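Local coordinates for subtilisin-like protein (Prochloron didemni, PDB 3ZXY) that is the protease domain of PatA, a member of the subtilisin (S8) family, and probably cleaves peptide bonds as a serine endopeptidase in patellamide processing, at residues Q91-L94 against A95-I98; A129-L132 against C133-N137. The protein carries 1 engineered substitution. All coordinates share one frame; numbering follows the deposited sequence.

Contact 1: Q91-L94 against A95-I98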
# COMPACT_ATOMS: atom_id res chain seq x y z
N GLN A 91 2.04 -7.58 16.20
CA GLN A 91 0.74 -7.06 15.76
C GLN A 91 0.32 -5.85 16.58
O GLN A 91 -0.37 -4.98 16.06
CB GLN A 91 -0.32 -8.16 15.82
CG GLN A 91 -0.10 -9.23 14.77
CD GLN A 91 -1.23 -10.24 14.73
OE1 GLN A 91 -2.39 -9.92 15.05
NE2 GLN A 91 -0.90 -11.48 14.37
N LEU A 92 0.73 -5.77 17.83
CA LEU A 92 0.47 -4.60 18.66
C LEU A 92 1.22 -3.37 18.13
O LEU A 92 0.67 -2.27 18.11
CB LEU A 92 0.83 -4.85 20.13
CG LEU A 92 0.74 -3.65 21.09
CD1 LEU A 92 -0.68 -3.06 21.10
CD2 LEU A 92 1.18 -4.01 22.51
N ASP A 93 2.47 -3.56 17.70
CA ASP A 93 3.25 -2.47 17.10
C ASP A 93 2.57 -1.97 15.82
O ASP A 93 2.55 -0.77 15.54
CB ASP A 93 4.67 -2.92 16.75
CG ASP A 93 5.50 -3.30 17.97
OD1 ASP A 93 5.36 -2.68 19.06
OD2 ASP A 93 6.32 -4.24 17.84
N LEU A 94 2.08 -2.89 15.01
CA LEU A 94 1.30 -2.55 13.81
C LEU A 94 0.08 -1.75 14.19
O LEU A 94 -0.22 -0.73 13.57
CB LEU A 94 0.83 -3.80 13.05
CG LEU A 94 1.75 -4.49 12.06
CD1 LEU A 94 1.07 -5.73 11.48
CD2 LEU A 94 2.12 -3.50 10.98
N ALA A 95 -0.64 -2.22 15.21
CA ALA A 95 -1.88 -1.55 15.63
C ALA A 95 -1.59 -0.12 16.06
O ALA A 95 -2.35 0.80 15.74
CB ALA A 95 -2.57 -2.32 16.76
N ARG A 96 -0.49 0.08 16.78
CA ARG A 96 -0.09 1.42 17.22
C ARG A 96 0.17 2.34 16.03
O ARG A 96 -0.22 3.51 16.04
CB ARG A 96 1.16 1.33 18.10
CG ARG A 96 1.56 2.66 18.70
CD ARG A 96 2.82 2.57 19.56
NE ARG A 96 2.73 1.56 20.63
CZ ARG A 96 3.28 0.34 20.59
NH1 ARG A 96 4.00 -0.06 19.54
NH2 ARG A 96 3.13 -0.48 21.63
N GLY A 97 0.83 1.82 15.00
CA GLY A 97 1.11 2.61 13.81
C GLY A 97 -0.16 2.98 13.08
O GLY A 97 -0.29 4.08 12.54
N ILE A 98 -1.09 2.03 13.00
CA ILE A 98 -2.37 2.27 12.34
C ILE A 98 -3.13 3.39 13.05
O ILE A 98 -3.61 4.32 12.42
CB ILE A 98 -3.21 0.98 12.28
CG1 ILE A 98 -2.60 -0.01 11.28
CG2 ILE A 98 -4.66 1.30 11.91
CD1 ILE A 98 -3.19 -1.41 11.36
O HOH W 1 4.64 0.92 16.43
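Arg-96 folds back along the first two turns of helix 91-103, a helix packed against the parallel sheet of the subtilisin-like fold, to meet Asp-93, three residues earlier. The two side chains lie alongside each other and point the same way. The arginine leaves the backbone with CG anti to N (chi1 -174°) and bends at chi3 (-55°), which swings the guanidinium back over the preceding turn. Arg-96 NH1 forms a salt bridge with Asp-93 OD1 at 3.0 Å. The oxygen offers its anti lone pair and sits in the guanidinium plane, although the carboxylate itself is turned 45° from that plane. Asp-93 OD2 accepts a hydrogen bond from Thr-90 N, just before the helix, so the carboxylate links the helix start to the arginine. The carbonyl oxygen of Leu-92 lies over one guanidinium face, offset toward its rim, and Leu-92 CG comes within 4.0 Å of Arg-96 NH2. With alanine at this position, Asp-93 OD1 would probably lose its charged mate and Leu-92 CG its neighbour NH2. Toward the protein interior, Leu-94 and Ile-98 both rest on Ile-111 of strand 108-111. Water 1 donates to Asp-93 O at 2.8 Å and weakly accepts from Arg-96 NH1.

Contact 2: A129-L132 against C133-N137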
# COMPACT_ATOMS: atom_id res chain seq x y z
N ALA A 129 -7.69 -1.99 15.65
CA ALA A 129 -7.12 -0.92 14.84
C ALA A 129 -7.71 -0.95 13.44
O ALA A 129 -7.99 0.09 12.84
CB ALA A 129 -5.60 -1.01 14.79
N VAL A 130 -7.93 -2.15 12.91
CA VAL A 130 -8.52 -2.28 11.58
C VAL A 130 -10.00 -1.87 11.62
O VAL A 130 -10.49 -1.22 10.69
CB VAL A 130 -8.32 -3.70 11.03
CG1 VAL A 130 -9.06 -3.90 9.71
CG2 VAL A 130 -6.84 -3.96 10.84
N SER A 131 -10.69 -2.20 12.70
CA SER A 131 -12.06 -1.74 12.91
C SER A 131 -12.12 -0.21 12.96
O SER A 131 -13.05 0.39 12.41
CB SER A 131 -12.64 -2.35 14.19
OG SER A 131 -13.95 -1.87 14.44
N LEU A 132 -11.14 0.42 13.60
CA LEU A 132 -11.05 1.88 13.66
C LEU A 132 -10.96 2.47 12.25
O LEU A 132 -11.60 3.48 11.94
CB LEU A 132 -9.83 2.32 14.49
CG LEU A 132 -9.56 3.82 14.62
CD1 LEU A 132 -10.62 4.46 15.50
CD2 LEU A 132 -8.16 4.09 15.16
N CYS A 133 -10.14 1.87 11.39
CA CYS A 133 -10.06 2.30 10.00
C CYS A 133 -11.42 2.19 9.33
O CYS A 133 -11.85 3.11 8.61
CB CYS A 133 -9.06 1.46 9.22
SG CYS A 133 -7.36 1.75 9.74
N ARG A 134 -12.10 1.07 9.54
CA ARG A 134 -13.39 0.83 8.90
C ARG A 134 -14.41 1.86 9.37
O ARG A 134 -15.18 2.42 8.56
CB ARG A 134 -13.86 -0.60 9.18
CG ARG A 134 -15.09 -1.04 8.39
CD ARG A 134 -15.51 -2.45 8.80
NE ARG A 134 -15.60 -2.58 10.26
CZ ARG A 134 -16.59 -2.10 11.03
NH1 ARG A 134 -17.64 -1.48 10.51
NH2 ARG A 134 -16.52 -2.27 12.35
N GLN A 135 -14.42 2.16 10.67
CA GLN A 135 -15.36 3.13 11.22
C GLN A 135 -15.09 4.58 10.78
O GLN A 135 -16.02 5.39 10.73
CB GLN A 135 -15.38 3.02 12.74
CG GLN A 135 -15.92 1.68 13.20
CD GLN A 135 -15.76 1.49 14.70
OE1 GLN A 135 -14.67 1.16 15.18
NE2 GLN A 135 -16.85 1.69 15.43
N ASN A 136 -13.83 4.90 10.46
CA ASN A 136 -13.43 6.24 10.02
C ASN A 136 -13.26 6.39 8.51
O ASN A 136 -12.81 7.43 8.02
CB ASN A 136 -12.13 6.65 10.71
CG ASN A 136 -12.35 7.10 12.14
OD1 ASN A 136 -12.61 8.28 12.41
ND2 ASN A 136 -12.31 6.15 13.06
N ASN A 137 -13.64 5.34 7.77
CA ASN A 137 -13.47 5.31 6.32
C ASN A 137 -12.03 5.63 5.86
O ASN A 137 -11.79 6.53 5.04
CB ASN A 137 -14.49 6.22 5.64
CG ASN A 137 -14.65 5.92 4.16
OD1 ASN A 137 -14.09 4.94 3.64
ND2 ASN A 137 -15.40 6.77 3.47
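Asn-136, the first residue to leave helical phi/psi after helix 124-135, grips Leu-132 O twice. Its side-chain ND2 donates to Leu-132 O at 3.0 Å in a nearly straight bond (169°), with the oxygen lying in the amide plane, while Asn-136 N reaches the same Leu-132 O, also at 3.0 Å but more bent. The two donors arrive from opposite faces of the Leu-132 carbonyl plane. With CG beside the backbone N (chi1 -78°), the Asn-136 amide turns back toward the preceding turn and also meets Leu-132 CD1, 3.4 Å from Asn-136 ND2. One step earlier, Gln-135 N donates to Ser-131 O at 2.8 Å, and the aliphatic CG of Gln-135 packs against that carbonyl oxygen. Arg-134, bent at chi3, curls back so that Arg-134 NH2 makes a weak hydrogen bond to Ser-131 OG at 3.3 Å. Cys-133 N donates a hydrogen bond to Ala-129 O, and the buried side of this turn faces helix 91-103. Beyond Asn-136 the Asn-137 amide is hydrogen-bonded to Asp-236 OD1 and Gln-238 N, which joins this end to the region of helix 237-247. With two donors on one carbonyl oxygen, the Asn-136 amide is fixed against the last turn, and the turn keeps a polar tie where the backbone leaves helical geometry.

Contacts 1 and 2 lie in neighbouring helices, 91-103 and 124-135, their centres about 13 Å apart, and they meet through their buried sides: Ile-98 CG2 is 3.5 Å from Cys-133 SG, and Ala-129 CB packs on Ala-95 O. Contact 1, at the start of its helix, is mostly buried and has an ion pair on its outer side. Contact 2, at the end of its helix, is only partly buried and depends chiefly on the neutral Asn-136 amide and backbone bonds, with a weak arginine–hydroxyl bond besides. Leu-94 in contact 1 comes within about 9 Å of the predicted catalytic Asp-16, side chain to side chain, whereas contact 2 lies away from the predicted catalytic residues.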